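Local coordinates for universal stress protein (Archaeoglobus fulgidus, PDB 3LOQ) that is of unknown function but binds adenosine monophosphate and belongs to the universal stress protein A family, at residues S35-V38 with L39-L42; A110-P113 with V114-I117; K136-K139 with I140-S144. All coordinates share one frame; numbering follows the deposited sequence.

Contact 1 (S35-V38 with L39-L42); sequences SFKV and LEYL. With AMP (adenosine monophosphate), chain C.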
ATOM      1  N   SER A  35     -10.663  -7.202  -2.188  1.00 37.62           N
ATOM      2  CA  SER A  35      -9.407  -7.827  -1.768  1.00 38.14           C
ATOM      3  C   SER A  35      -8.602  -8.444  -2.929  1.00 36.46           C
ATOM      4  O   SER A  35      -7.381  -8.622  -2.821  1.00 40.81           O
ATOM      5  CB  SER A  35      -9.647  -8.867  -0.657  1.00 37.29           C
ATOM      6  OG  SER A  35     -10.148 -10.091  -1.176  1.00 38.19           O
ATOM      7  N   PHE A  36      -9.274  -8.759  -4.030  1.00 36.64           N
ATOM      8  CA  PHE A  36      -8.631  -9.413  -5.179  1.00 39.96           C
ATOM      9  C   PHE A  36      -8.068  -8.454  -6.227  1.00 42.35           C
ATOM     10  O   PHE A  36      -7.443  -8.901  -7.196  1.00 41.87           O
ATOM     11  CB  PHE A  36      -9.620 -10.353  -5.893  1.00 42.37           C
ATOM     12  CG  PHE A  36     -10.063 -11.521  -5.060  1.00 41.62           C
ATOM     13  CD1 PHE A  36     -11.235 -12.197  -5.356  1.00 44.85           C
ATOM     14  CD2 PHE A  36      -9.303 -11.947  -3.990  1.00 35.02           C
ATOM     15  CE1 PHE A  36     -11.644 -13.285  -4.595  1.00 44.11           C
ATOM     16  CE2 PHE A  36      -9.702 -13.029  -3.228  1.00 42.81           C
ATOM     17  CZ  PHE A  36     -10.874 -13.701  -3.528  1.00 44.36           C
ATOM     18  N   LYS A  37      -8.334  -7.155  -6.082  1.00 36.21           N
ATOM     19  CA  LYS A  37      -7.827  -6.179  -7.055  1.00 34.44           C
ATOM     20  C   LYS A  37      -6.323  -6.322  -7.197  1.00 37.97           C
ATOM     21  O   LYS A  37      -5.778  -6.209  -8.301  1.00 40.16           O
ATOM     22  CB  LYS A  37      -8.194  -4.739  -6.656  1.00 37.87           C
ATOM     23  CG  LYS A  37      -9.679  -4.452  -6.677  1.00 37.56           C
ATOM     24  CD  LYS A  37     -10.240  -4.648  -8.089  1.00 40.80           C
ATOM     25  CE  LYS A  37     -11.747  -4.428  -8.163  1.00 48.15           C
ATOM     26  NZ  LYS A  37     -12.256  -4.700  -9.538  1.00 58.01           N
ATOM     27  N   VAL A  38      -5.651  -6.596  -6.079  1.00 40.40           N
ATOM     28  CA  VAL A  38      -4.194  -6.723  -6.077  1.00 39.09           C
ATOM     29  C   VAL A  38      -3.754  -7.741  -7.127  1.00 42.64           C
ATOM     30  O   VAL A  38      -2.681  -7.608  -7.735  1.00 36.47           O
ATOM     31  CB  VAL A  38      -3.676  -7.199  -4.714  1.00 47.29           C
ATOM     32  CG1 VAL A  38      -2.202  -6.854  -4.561  1.00 49.99           C
ATOM     33  CG2 VAL A  38      -4.497  -6.587  -3.585  1.00 56.19           C
ATOM     34  N   LEU A  39      -4.582  -8.765  -7.333  1.00 39.09           N
ATOM     35  CA  LEU A  39      -4.214  -9.877  -8.213  1.00 42.72           C
ATOM     36  C   LEU A  39      -4.125  -9.466  -9.680  1.00 48.03           C
ATOM     37  O   LEU A  39      -3.513 -10.159 -10.487  1.00 55.75           O
ATOM     38  CB  LEU A  39      -5.177 -11.062  -8.034  1.00 38.75           C
ATOM     39  CG  LEU A  39      -5.202 -11.602  -6.597  1.00 40.32           C
ATOM     40  CD1 LEU A  39      -6.292 -12.629  -6.415  1.00 44.50           C
ATOM     41  CD2 LEU A  39      -3.854 -12.186  -6.219  1.00 41.76           C
ATOM     42  N   GLU A  40      -4.724  -8.333 -10.027  1.00 47.04           N
ATOM     43  CA  GLU A  40      -4.631  -7.844 -11.398  1.00 47.65           C
ATOM     44  C   GLU A  40      -3.246  -7.259 -11.694  1.00 54.40           C
ATOM     45  O   GLU A  40      -2.894  -7.024 -12.846  1.00 59.11           O
ATOM     46  CB  GLU A  40      -5.737  -6.825 -11.680  1.00 51.81           C
ATOM     47  CG  GLU A  40      -7.068  -7.450 -12.094  1.00 66.84           C
ATOM     48  CD  GLU A  40      -8.273  -6.830 -11.385  1.00 82.50           C
ATOM     49  OE1 GLU A  40      -8.867  -5.862 -11.915  1.00 80.72           O
ATOM     50  OE2 GLU A  40      -8.635  -7.328 -10.297  1.00 92.47           O
ATOM     51  N   TYR A  41      -2.453  -7.045 -10.649  1.00 50.83           N
ATOM     52  CA  TYR A  41      -1.167  -6.383 -10.801  1.00 45.63           C
ATOM     53  C   TYR A  41       0.005  -7.346 -10.638  1.00 45.24           C
ATOM     54  O   TYR A  41       1.150  -6.920 -10.492  1.00 42.46           O
ATOM     55  CB  TYR A  41      -1.051  -5.243  -9.785  1.00 48.11           C
ATOM     56  CG  TYR A  41      -1.988  -4.088 -10.081  1.00 47.38           C
ATOM     57  CD1 TYR A  41      -3.279  -4.059  -9.570  1.00 37.87           C
ATOM     58  CD2 TYR A  41      -1.581  -3.037 -10.894  1.00 42.86           C
ATOM     59  CE1 TYR A  41      -4.137  -3.001  -9.857  1.00 37.62           C
ATOM     60  CE2 TYR A  41      -2.422  -1.974 -11.174  1.00 41.89           C
ATOM     61  CZ  TYR A  41      -3.698  -1.958 -10.658  1.00 37.95           C
ATOM     62  OH  TYR A  41      -4.533  -0.897 -10.950  1.00 39.58           O
ATOM     63  N   LEU A  42      -0.276  -8.644 -10.642  1.00 43.45           N
ATOM     64  CA  LEU A  42       0.785  -9.621 -10.425  1.00 50.62           C
ATOM     65  C   LEU A  42       1.978  -9.449 -11.392  1.00 49.82           C
ATOM     66  O   LEU A  42       3.138  -9.602 -10.989  1.00 48.90           O
ATOM     67  CB  LEU A  42       0.224 -11.042 -10.481  1.00 53.31           C
ATOM     68  CG  LEU A  42      -0.604 -11.444  -9.263  1.00 56.36           C
ATOM     69  CD1 LEU A  42      -1.226 -12.821  -9.448  1.00 58.63           C
ATOM     70  CD2 LEU A  42       0.249 -11.402  -8.001  1.00 54.97           C
TER
HETATM   71  P   AMP C 271     -11.271  -2.003   4.768  1.00 38.57           P
HETATM   72  O1P AMP C 271     -10.465  -0.800   5.185  1.00 42.00           O
HETATM   73  O2P AMP C 271     -11.784  -2.895   5.884  1.00 44.35           O
HETATM   74  O3P AMP C 271     -12.295  -1.695   3.703  1.00 43.75           O
HETATM   75  O5' AMP C 271     -10.184  -2.937   4.025  1.00 39.07           O
HETATM   76  C5' AMP C 271     -10.633  -4.136   3.401  1.00 28.68           C
HETATM   77  C4' AMP C 271      -9.438  -5.047   3.302  1.00 34.28           C
HETATM   78  O4' AMP C 271      -9.087  -5.534   4.598  1.00 41.89           O
HETATM   79  C3' AMP C 271      -9.759  -6.300   2.531  1.00 42.36           C
HETATM   80  O3' AMP C 271      -9.552  -6.056   1.155  1.00 39.83           O
HETATM   81  C2' AMP C 271      -8.734  -7.269   3.060  1.00 43.31           C
HETATM   82  O2' AMP C 271      -7.516  -6.990   2.372  1.00 46.86           O
HETATM   83  C1' AMP C 271      -8.567  -6.862   4.508  1.00 36.93           C
HETATM   84  N9  AMP C 271      -9.407  -7.755   5.335  1.00 38.89           N
HETATM   85  C8  AMP C 271     -10.604  -7.432   5.863  1.00 39.11           C
HETATM   86  N7  AMP C 271     -11.122  -8.474   6.565  1.00 39.39           N
HETATM   87  C5  AMP C 271     -10.236  -9.490   6.482  1.00 36.90           C
HETATM   88  C6  AMP C 271     -10.157 -10.870   6.989  1.00 34.12           C
HETATM   89  N6  AMP C 271     -11.149 -11.382   7.747  1.00 39.51           N
HETATM   90  N1  AMP C 271      -9.068 -11.593   6.680  1.00 37.12           N
HETATM   91  C2  AMP C 271      -8.068 -11.092   5.933  1.00 40.63           C
HETATM   92  N3  AMP C 271      -8.071  -9.848   5.442  1.00 38.95           N
HETATM   93  C4  AMP C 271      -9.106  -9.011   5.684  1.00 38.33           C
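With CG set anti to the carbonyl carbon in both residues (chi1 -65° in Phe36 and -59° in Leu39), the two side chains leave the backbone side by side and point the same way. Phe36 CD2 meets the Leu39 methyl CD1 at 3.9 Å, the methyl standing obliquely to the ring, and Leu39 CB lies close beside the Phe36 carbonyl oxygen. Lys37 and Glu40 repeat the pairing with polar groups: the lysine bends at chi2, and a bend in the glutamate brings its carboxylate back along the lysine chain, where OE2 is 3.8 Å from Lys37 CD. The charged atoms themselves stay apart, Lys37 NZ lying 4.3 Å from Glu40 OE1, too far for an ion pair.

The backbone is joined by three successive bonds between residues three apart, Leu39 N to Phe36 O, Glu40 N to Lys37 O and Tyr41 N to Val38 O. Tyr41 presents its ring edge to the Lys37 and Val38 carbonyl oxygens, CD1 standing 3.5 Å from Lys37 O. Its hydroxyl is hydrogen-bonded to the backbone of His162, and the residue is the N-cap of helix 42-47. On the covered side, Val91 of helix 75-97 packs on both Phe36 and Leu39, while Leu27 of strand 24-28 also touches Leu39.

At the start of the turn, Ser35 CB comes within 3.3 Å of the ribose O3' of AMP, so this connection between strand 24-28 and helix 42-47 borders the nucleotide pocket. The chemistry implies a division of labour: apolar side chains seat the turn against the fold, three of its amide N-H groups are bonded within it, and the separated lysine and glutamate charges probably contribute only a loose attraction, offset in part by Asp163, whose like charge lies close to the same carboxylate.

Contact 2 (A110-P113 with V114-I117); sequences AGDP and VVEI. With AMP (adenosine monophosphate), chain C.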
ATOM      1  N   ALA A 110      -7.935 -17.230  13.831  1.00 54.58           N
ATOM      2  CA  ALA A 110      -9.226 -16.677  14.245  1.00 54.88           C
ATOM      3  C   ALA A 110      -9.012 -15.593  15.297  1.00 54.50           C
ATOM      4  O   ALA A 110      -8.290 -15.786  16.270  1.00 56.42           O
ATOM      5  CB  ALA A 110     -10.128 -17.761  14.784  1.00 54.49           C
ATOM      6  N   GLY A 111      -9.633 -14.445  15.076  1.00 51.87           N
ATOM      7  CA  GLY A 111      -9.497 -13.319  15.969  1.00 45.84           C
ATOM      8  C   GLY A 111      -9.787 -12.016  15.257  1.00 46.93           C
ATOM      9  O   GLY A 111     -10.818 -11.860  14.600  1.00 51.49           O
ATOM     10  N   ASP A 112      -8.855 -11.083  15.388  1.00 50.23           N
ATOM     11  CA  ASP A 112      -8.994  -9.747  14.845  1.00 46.84           C
ATOM     12  C   ASP A 112      -8.176  -9.657  13.563  1.00 50.89           C
ATOM     13  O   ASP A 112      -6.955  -9.874  13.581  1.00 51.78           O
ATOM     14  CB  ASP A 112      -8.462  -8.750  15.877  1.00 49.74           C
ATOM     15  CG  ASP A 112      -8.709  -7.308  15.485  1.00 63.03           C
ATOM     16  OD1 ASP A 112      -8.576  -6.957  14.298  1.00 61.23           O
ATOM     17  OD2 ASP A 112      -9.034  -6.508  16.383  1.00 80.41           O
ATOM     18  N   PRO A 113      -8.830  -9.331  12.437  1.00 42.82           N
ATOM     19  CA  PRO A 113      -8.025  -9.293  11.214  1.00 37.59           C
ATOM     20  C   PRO A 113      -6.835  -8.344  11.314  1.00 41.60           C
ATOM     21  O   PRO A 113      -5.744  -8.707  10.868  1.00 44.64           O
ATOM     22  CB  PRO A 113      -9.024  -8.841  10.145  1.00 41.79           C
ATOM     23  CG  PRO A 113     -10.366  -9.291  10.684  1.00 42.98           C
ATOM     24  CD  PRO A 113     -10.267  -9.134  12.176  1.00 40.05           C
ATOM     25  N   VAL A 114      -7.010  -7.165  11.900  1.00 41.54           N
ATOM     26  CA  VAL A 114      -5.903  -6.210  11.949  1.00 40.03           C
ATOM     27  C   VAL A 114      -4.700  -6.772  12.705  1.00 44.46           C
ATOM     28  O   VAL A 114      -3.561  -6.713  12.228  1.00 40.28           O
ATOM     29  CB  VAL A 114      -6.311  -4.862  12.568  1.00 40.07           C
ATOM     30  CG1 VAL A 114      -5.074  -3.994  12.796  1.00 36.86           C
ATOM     31  CG2 VAL A 114      -7.313  -4.150  11.679  1.00 35.54           C
ATOM     32  N   VAL A 115      -4.966  -7.314  13.887  1.00 49.10           N
ATOM     33  CA  VAL A 115      -3.923  -7.915  14.705  1.00 49.93           C
ATOM     34  C   VAL A 115      -3.269  -9.092  13.996  1.00 45.99           C
ATOM     35  O   VAL A 115      -2.054  -9.220  13.989  1.00 45.87           O
ATOM     36  CB  VAL A 115      -4.483  -8.398  16.051  1.00 55.21           C
ATOM     37  CG1 VAL A 115      -3.435  -9.221  16.808  1.00 49.50           C
ATOM     38  CG2 VAL A 115      -4.942  -7.209  16.874  1.00 52.86           C
ATOM     39  N   GLU A 116      -4.071  -9.956  13.390  1.00 50.16           N
ATOM     40  CA  GLU A 116      -3.503 -11.131  12.733  1.00 47.14           C
ATOM     41  C   GLU A 116      -2.688 -10.776  11.488  1.00 45.28           C
ATOM     42  O   GLU A 116      -1.688 -11.429  11.188  1.00 48.48           O
ATOM     43  CB  GLU A 116      -4.578 -12.177  12.420  1.00 42.58           C
ATOM     44  CG  GLU A 116      -5.286 -12.738  13.657  1.00 49.12           C
ATOM     45  CD  GLU A 116      -4.323 -13.296  14.706  1.00 56.62           C
ATOM     46  OE1 GLU A 116      -3.247 -13.815  14.333  1.00 57.98           O
ATOM     47  OE2 GLU A 116      -4.649 -13.215  15.910  1.00 63.48           O
ATOM     48  N   ILE A 117      -3.110  -9.739  10.770  1.00 41.57           N
ATOM     49  CA  ILE A 117      -2.373  -9.324   9.596  1.00 42.34           C
ATOM     50  C   ILE A 117      -1.021  -8.777  10.026  1.00 46.28           C
ATOM     51  O   ILE A 117       0.012  -9.190   9.508  1.00 47.73           O
ATOM     52  CB  ILE A 117      -3.141  -8.284   8.731  1.00 35.71           C
ATOM     53  CG1 ILE A 117      -4.327  -8.960   8.010  1.00 35.23           C
ATOM     54  CG2 ILE A 117      -2.182  -7.667   7.706  1.00 29.54           C
ATOM     55  CD1 ILE A 117      -5.436  -8.020   7.515  1.00 30.16           C
TER
HETATM   56  P   AMP C 271     -11.271  -2.003   4.768  1.00 38.57           P
HETATM   57  O1P AMP C 271     -10.465  -0.800   5.185  1.00 42.00           O
HETATM   58  O2P AMP C 271     -11.784  -2.895   5.884  1.00 44.35           O
HETATM   59  O3P AMP C 271     -12.295  -1.695   3.703  1.00 43.75           O
HETATM   60  O5' AMP C 271     -10.184  -2.937   4.025  1.00 39.07           O
HETATM   61  C5' AMP C 271     -10.633  -4.136   3.401  1.00 28.68           C
HETATM   62  C4' AMP C 271      -9.438  -5.047   3.302  1.00 34.28           C
HETATM   63  O4' AMP C 271      -9.087  -5.534   4.598  1.00 41.89           O
HETATM   64  C3' AMP C 271      -9.759  -6.300   2.531  1.00 42.36           C
HETATM   65  O3' AMP C 271      -9.552  -6.056   1.155  1.00 39.83           O
HETATM   66  C2' AMP C 271      -8.734  -7.269   3.060  1.00 43.31           C
HETATM   67  O2' AMP C 271      -7.516  -6.990   2.372  1.00 46.86           O
HETATM   68  C1' AMP C 271      -8.567  -6.862   4.508  1.00 36.93           C
HETATM   69  N9  AMP C 271      -9.407  -7.755   5.335  1.00 38.89           N
HETATM   70  C8  AMP C 271     -10.604  -7.432   5.863  1.00 39.11           C
HETATM   71  N7  AMP C 271     -11.122  -8.474   6.565  1.00 39.39           N
HETATM   72  C5  AMP C 271     -10.236  -9.490   6.482  1.00 36.90           C
HETATM   73  C6  AMP C 271     -10.157 -10.870   6.989  1.00 34.12           C
HETATM   74  N6  AMP C 271     -11.149 -11.382   7.747  1.00 39.51           N
HETATM   75  N1  AMP C 271      -9.068 -11.593   6.680  1.00 37.12           N
HETATM   76  C2  AMP C 271      -8.068 -11.092   5.933  1.00 40.63           C
HETATM   77  N3  AMP C 271      -8.071  -9.848   5.442  1.00 38.95           N
HETATM   78  C4  AMP C 271      -9.106  -9.011   5.684  1.00 38.33           C
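Part of the adenine side of the AMP pocket is formed at this strand-to-helix junction, an example of the N-capped helix start in the alpha/beta fold of universal stress proteins. Asp112, the N-cap of helix 113-121, reaches forward to the helix: its OD1 accepts from Val114 N at 2.9 Å, on the anti side of the carboxylate and 22° out of its plane, and the bond is rather bent, with an N-H...O angle of 132°. The carboxylate gets there because CG is anti to the backbone N (chi1 -173°), which lays the side chain beside Val114 and across Val115, whose CG2 touches CB and CG of Asp112. Regular helical bonding then begins, from Glu116 N to Asp112 O and from Ile117 N to Pro113 O.

Pro113 and Ile117, one turn apart, carry the contact to the ligand. The proline ring brings CG within 3.7 Å of the exocyclic N6 of AMP, and Val145, whose backbone N also binds AMP, packs on both residues. Ile117 also touches Leu56 of strand 52-60. Its outermost methyl meets the proline carbonyl, Ile117 CD1 lying 3.4 Å from Pro113 O. On the ligand, Ile117 CD1 is 3.8 Å from AMP N3.

Contact 3 (K136-K139 with I140-S144); sequences KFKK and ILLGS. With AMP (adenosine monophosphate), chain C.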
ATOM      1  N   LYS A 136     -14.862   8.408   5.646  1.00 30.47           N
ATOM      2  CA  LYS A 136     -14.363   8.534   7.014  1.00 35.72           C
ATOM      3  C   LYS A 136     -15.428   8.020   7.992  1.00 37.05           C
ATOM      4  O   LYS A 136     -15.136   7.214   8.873  1.00 36.03           O
ATOM      5  CB  LYS A 136     -14.006   9.992   7.345  1.00 37.09           C
ATOM      6  CG  LYS A 136     -12.684  10.516   6.735  1.00 28.44           C
ATOM      7  CD  LYS A 136     -12.581  12.025   6.998  1.00 30.75           C
ATOM      8  CE  LYS A 136     -11.333  12.658   6.354  1.00 32.82           C
ATOM      9  NZ  LYS A 136     -10.153  11.732   6.425  1.00 40.99           N
ATOM     10  N   PHE A 137     -16.664   8.473   7.808  1.00 38.90           N
ATOM     11  CA  PHE A 137     -17.766   8.101   8.693  1.00 40.21           C
ATOM     12  C   PHE A 137     -17.965   6.596   8.753  1.00 43.31           C
ATOM     13  O   PHE A 137     -18.068   6.025   9.839  1.00 47.95           O
ATOM     14  CB  PHE A 137     -19.071   8.798   8.273  1.00 37.55           C
ATOM     15  CG  PHE A 137     -20.336   8.168   8.855  1.00 39.71           C
ATOM     16  CD1 PHE A 137     -20.547   8.120  10.237  1.00 39.70           C
ATOM     17  CD2 PHE A 137     -21.327   7.659   8.018  1.00 37.61           C
ATOM     18  CE1 PHE A 137     -21.734   7.561  10.784  1.00 41.69           C
ATOM     19  CE2 PHE A 137     -22.517   7.086   8.547  1.00 40.37           C
ATOM     20  CZ  PHE A 137     -22.722   7.049   9.936  1.00 41.95           C
ATOM     21  N   LYS A 138     -18.030   5.953   7.591  1.00 39.91           N
ATOM     22  CA  LYS A 138     -18.244   4.520   7.555  1.00 33.00           C
ATOM     23  C   LYS A 138     -17.032   3.798   8.121  1.00 34.42           C
ATOM     24  O   LYS A 138     -17.173   2.768   8.758  1.00 31.87           O
ATOM     25  CB  LYS A 138     -18.546   4.037   6.129  1.00 38.78           C
ATOM     26  CG  LYS A 138     -19.948   4.389   5.629  1.00 35.79           C
ATOM     27  CD  LYS A 138     -21.013   3.711   6.447  1.00 35.06           C
ATOM     28  CE  LYS A 138     -22.413   4.094   5.977  1.00 37.05           C
ATOM     29  NZ  LYS A 138     -22.707   3.560   4.614  1.00 37.22           N
ATOM     30  N   LYS A 139     -15.832   4.317   7.880  1.00 34.57           N
ATOM     31  CA  LYS A 139     -14.650   3.697   8.475  1.00 37.80           C
ATOM     32  C   LYS A 139     -14.778   3.688  10.011  1.00 38.16           C
ATOM     33  O   LYS A 139     -14.503   2.690  10.681  1.00 35.78           O
ATOM     34  CB  LYS A 139     -13.369   4.418   8.036  1.00 33.91           C
ATOM     35  CG  LYS A 139     -12.880   4.038   6.644  1.00 34.69           C
ATOM     36  CD  LYS A 139     -11.444   4.508   6.417  1.00 38.74           C
ATOM     37  CE  LYS A 139     -10.945   4.177   5.014  1.00 33.88           C
ATOM     38  NZ  LYS A 139     -11.445   5.178   4.044  1.00 37.25           N
ATOM     39  N   ILE A 140     -15.232   4.798  10.561  1.00 36.06           N
ATOM     40  CA  ILE A 140     -15.360   4.912  11.998  1.00 39.25           C
ATOM     41  C   ILE A 140     -16.517   4.074  12.501  1.00 41.48           C
ATOM     42  O   ILE A 140     -16.380   3.323  13.463  1.00 47.48           O
ATOM     43  CB  ILE A 140     -15.506   6.384  12.408  1.00 38.59           C
ATOM     44  CG1 ILE A 140     -14.172   7.098  12.168  1.00 35.51           C
ATOM     45  CG2 ILE A 140     -15.956   6.506  13.854  1.00 38.47           C
ATOM     46  CD1 ILE A 140     -14.324   8.577  11.806  1.00 41.99           C
ATOM     47  N   LEU A 141     -17.654   4.176  11.827  1.00 39.31           N
ATOM     48  CA  LEU A 141     -18.841   3.452  12.251  1.00 39.38           C
ATOM     49  C   LEU A 141     -18.676   1.927  12.198  1.00 46.19           C
ATOM     50  O   LEU A 141     -19.152   1.214  13.091  1.00 48.66           O
ATOM     51  CB  LEU A 141     -20.053   3.857  11.402  1.00 39.50           C
ATOM     52  CG  LEU A 141     -21.381   3.223  11.845  1.00 42.62           C
ATOM     53  CD1 LEU A 141     -21.831   3.790  13.200  1.00 40.18           C
ATOM     54  CD2 LEU A 141     -22.466   3.402  10.790  1.00 42.69           C
ATOM     55  N   LEU A 142     -18.038   1.422  11.143  1.00 41.09           N
ATOM     56  CA  LEU A 142     -18.119  -0.014  10.850  1.00 43.83           C
ATOM     57  C   LEU A 142     -16.786  -0.723  10.955  1.00 40.36           C
ATOM     58  O   LEU A 142     -16.724  -1.949  10.930  1.00 45.19           O
ATOM     59  CB  LEU A 142     -18.758  -0.276   9.475  1.00 38.46           C
ATOM     60  CG  LEU A 142     -20.215   0.176   9.322  1.00 47.93           C
ATOM     61  CD1 LEU A 142     -20.754  -0.114   7.917  1.00 47.54           C
ATOM     62  CD2 LEU A 142     -21.078  -0.513  10.372  1.00 47.27           C
ATOM     63  N   GLY A 143     -15.720   0.047  11.082  1.00 36.79           N
ATOM     64  CA  GLY A 143     -14.396  -0.537  11.143  1.00 32.50           C
ATOM     65  C   GLY A 143     -13.711  -0.479   9.784  1.00 42.81           C
ATOM     66  O   GLY A 143     -14.366  -0.438   8.732  1.00 46.54           O
ATOM     67  N   SER A 144     -12.385  -0.468   9.813  1.00 34.39           N
ATOM     68  CA  SER A 144     -11.583  -0.443   8.604  1.00 31.97           C
ATOM     69  C   SER A 144     -10.325  -1.231   8.890  1.00 36.32           C
ATOM     70  O   SER A 144      -9.467  -0.784   9.667  1.00 35.58           O
ATOM     71  CB  SER A 144     -11.207   0.989   8.241  1.00 26.96           C
ATOM     72  OG  SER A 144     -10.354   1.004   7.104  1.00 36.73           O
TER
HETATM   73  P   AMP C 271     -11.271  -2.003   4.768  1.00 38.57           P
HETATM   74  O1P AMP C 271     -10.465  -0.800   5.185  1.00 42.00           O
HETATM   75  O2P AMP C 271     -11.784  -2.895   5.884  1.00 44.35           O
HETATM   76  O3P AMP C 271     -12.295  -1.695   3.703  1.00 43.75           O
HETATM   77  O5' AMP C 271     -10.184  -2.937   4.025  1.00 39.07           O
HETATM   78  C5' AMP C 271     -10.633  -4.136   3.401  1.00 28.68           C
HETATM   79  C4' AMP C 271      -9.438  -5.047   3.302  1.00 34.28           C
HETATM   80  O4' AMP C 271      -9.087  -5.534   4.598  1.00 41.89           O
HETATM   81  C3' AMP C 271      -9.759  -6.300   2.531  1.00 42.36           C
HETATM   82  O3' AMP C 271      -9.552  -6.056   1.155  1.00 39.83           O
HETATM   83  C2' AMP C 271      -8.734  -7.269   3.060  1.00 43.31           C
HETATM   84  O2' AMP C 271      -7.516  -6.990   2.372  1.00 46.86           O
HETATM   85  C1' AMP C 271      -8.567  -6.862   4.508  1.00 36.93           C
HETATM   86  N9  AMP C 271      -9.407  -7.755   5.335  1.00 38.89           N
HETATM   87  C8  AMP C 271     -10.604  -7.432   5.863  1.00 39.11           C
HETATM   88  N7  AMP C 271     -11.122  -8.474   6.565  1.00 39.39           N
HETATM   89  C5  AMP C 271     -10.236  -9.490   6.482  1.00 36.90           C
HETATM   90  C6  AMP C 271     -10.157 -10.870   6.989  1.00 34.12           C
HETATM   91  N6  AMP C 271     -11.149 -11.382   7.747  1.00 39.51           N
HETATM   92  N1  AMP C 271      -9.068 -11.593   6.680  1.00 37.12           N
HETATM   93  C2  AMP C 271      -8.068 -11.092   5.933  1.00 40.63           C
HETATM   94  N3  AMP C 271      -8.071  -9.848   5.442  1.00 38.95           N
HETATM   95  C4  AMP C 271      -9.106  -9.011   5.684  1.00 38.33           C
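Lys139 and Ile140 have the most surface buried where helix 136-142 runs into the phosphate-binding loop. The lysine's aliphatic chain lies against Ser144, its CG 3.8 Å from Ser144 CB and its CD 3.7 Å from Ser144 OG; a bend at chi4 then turns NZ to Ala134 O and a salt bridge with Glu275, to which Lys136 NZ also bridges. Ser144 OG, anti to its own backbone N (chi1 176°), donates to O1P of AMP at 2.6 Å and, as N-cap of helix 145-152, also accepts from Glu147 N. An alanine in place of Lys139 is likely to leave that flank of Ser144 uncovered, and Ala134 O and Glu275 without the Lys139 ammonium. Ile140 folds CD1 back to 3.3 Å from Lys136 O, the acceptor for its own N. Farther round the helix, Phe137 receives Leu141 CB over one ring face, while its CZ meets Leu141 CD2 at 3.8 Å. The last turn closes with Gly143 N on Lys139 O at 2.9 Å, before positive phi at Gly143 ends the helix. On the face turned to the second half of the chain, Ile140 packs on helix 265-271, and Lys136 and Lys139 on helix 273-280.

All three contacts are local, and each borders the same AMP molecule from a different connection of one universal stress protein fold. Contact 1, partly buried beside the ribose, pairs residues three apart in a turn. Contact 2, also partly buried, lies by the adenine and relies on a side-chain cap followed by bonds four apart. Contact 3, at the surface near the phosphate, joins the end of one helix to the cap of the next and has salt bridges to the second half of the chain. Contacts 2 and 3 come within about 4 Å at their nearest atoms and share helix 145-152 as a neighbour; contact 1 stands farther off, against helix 75-97.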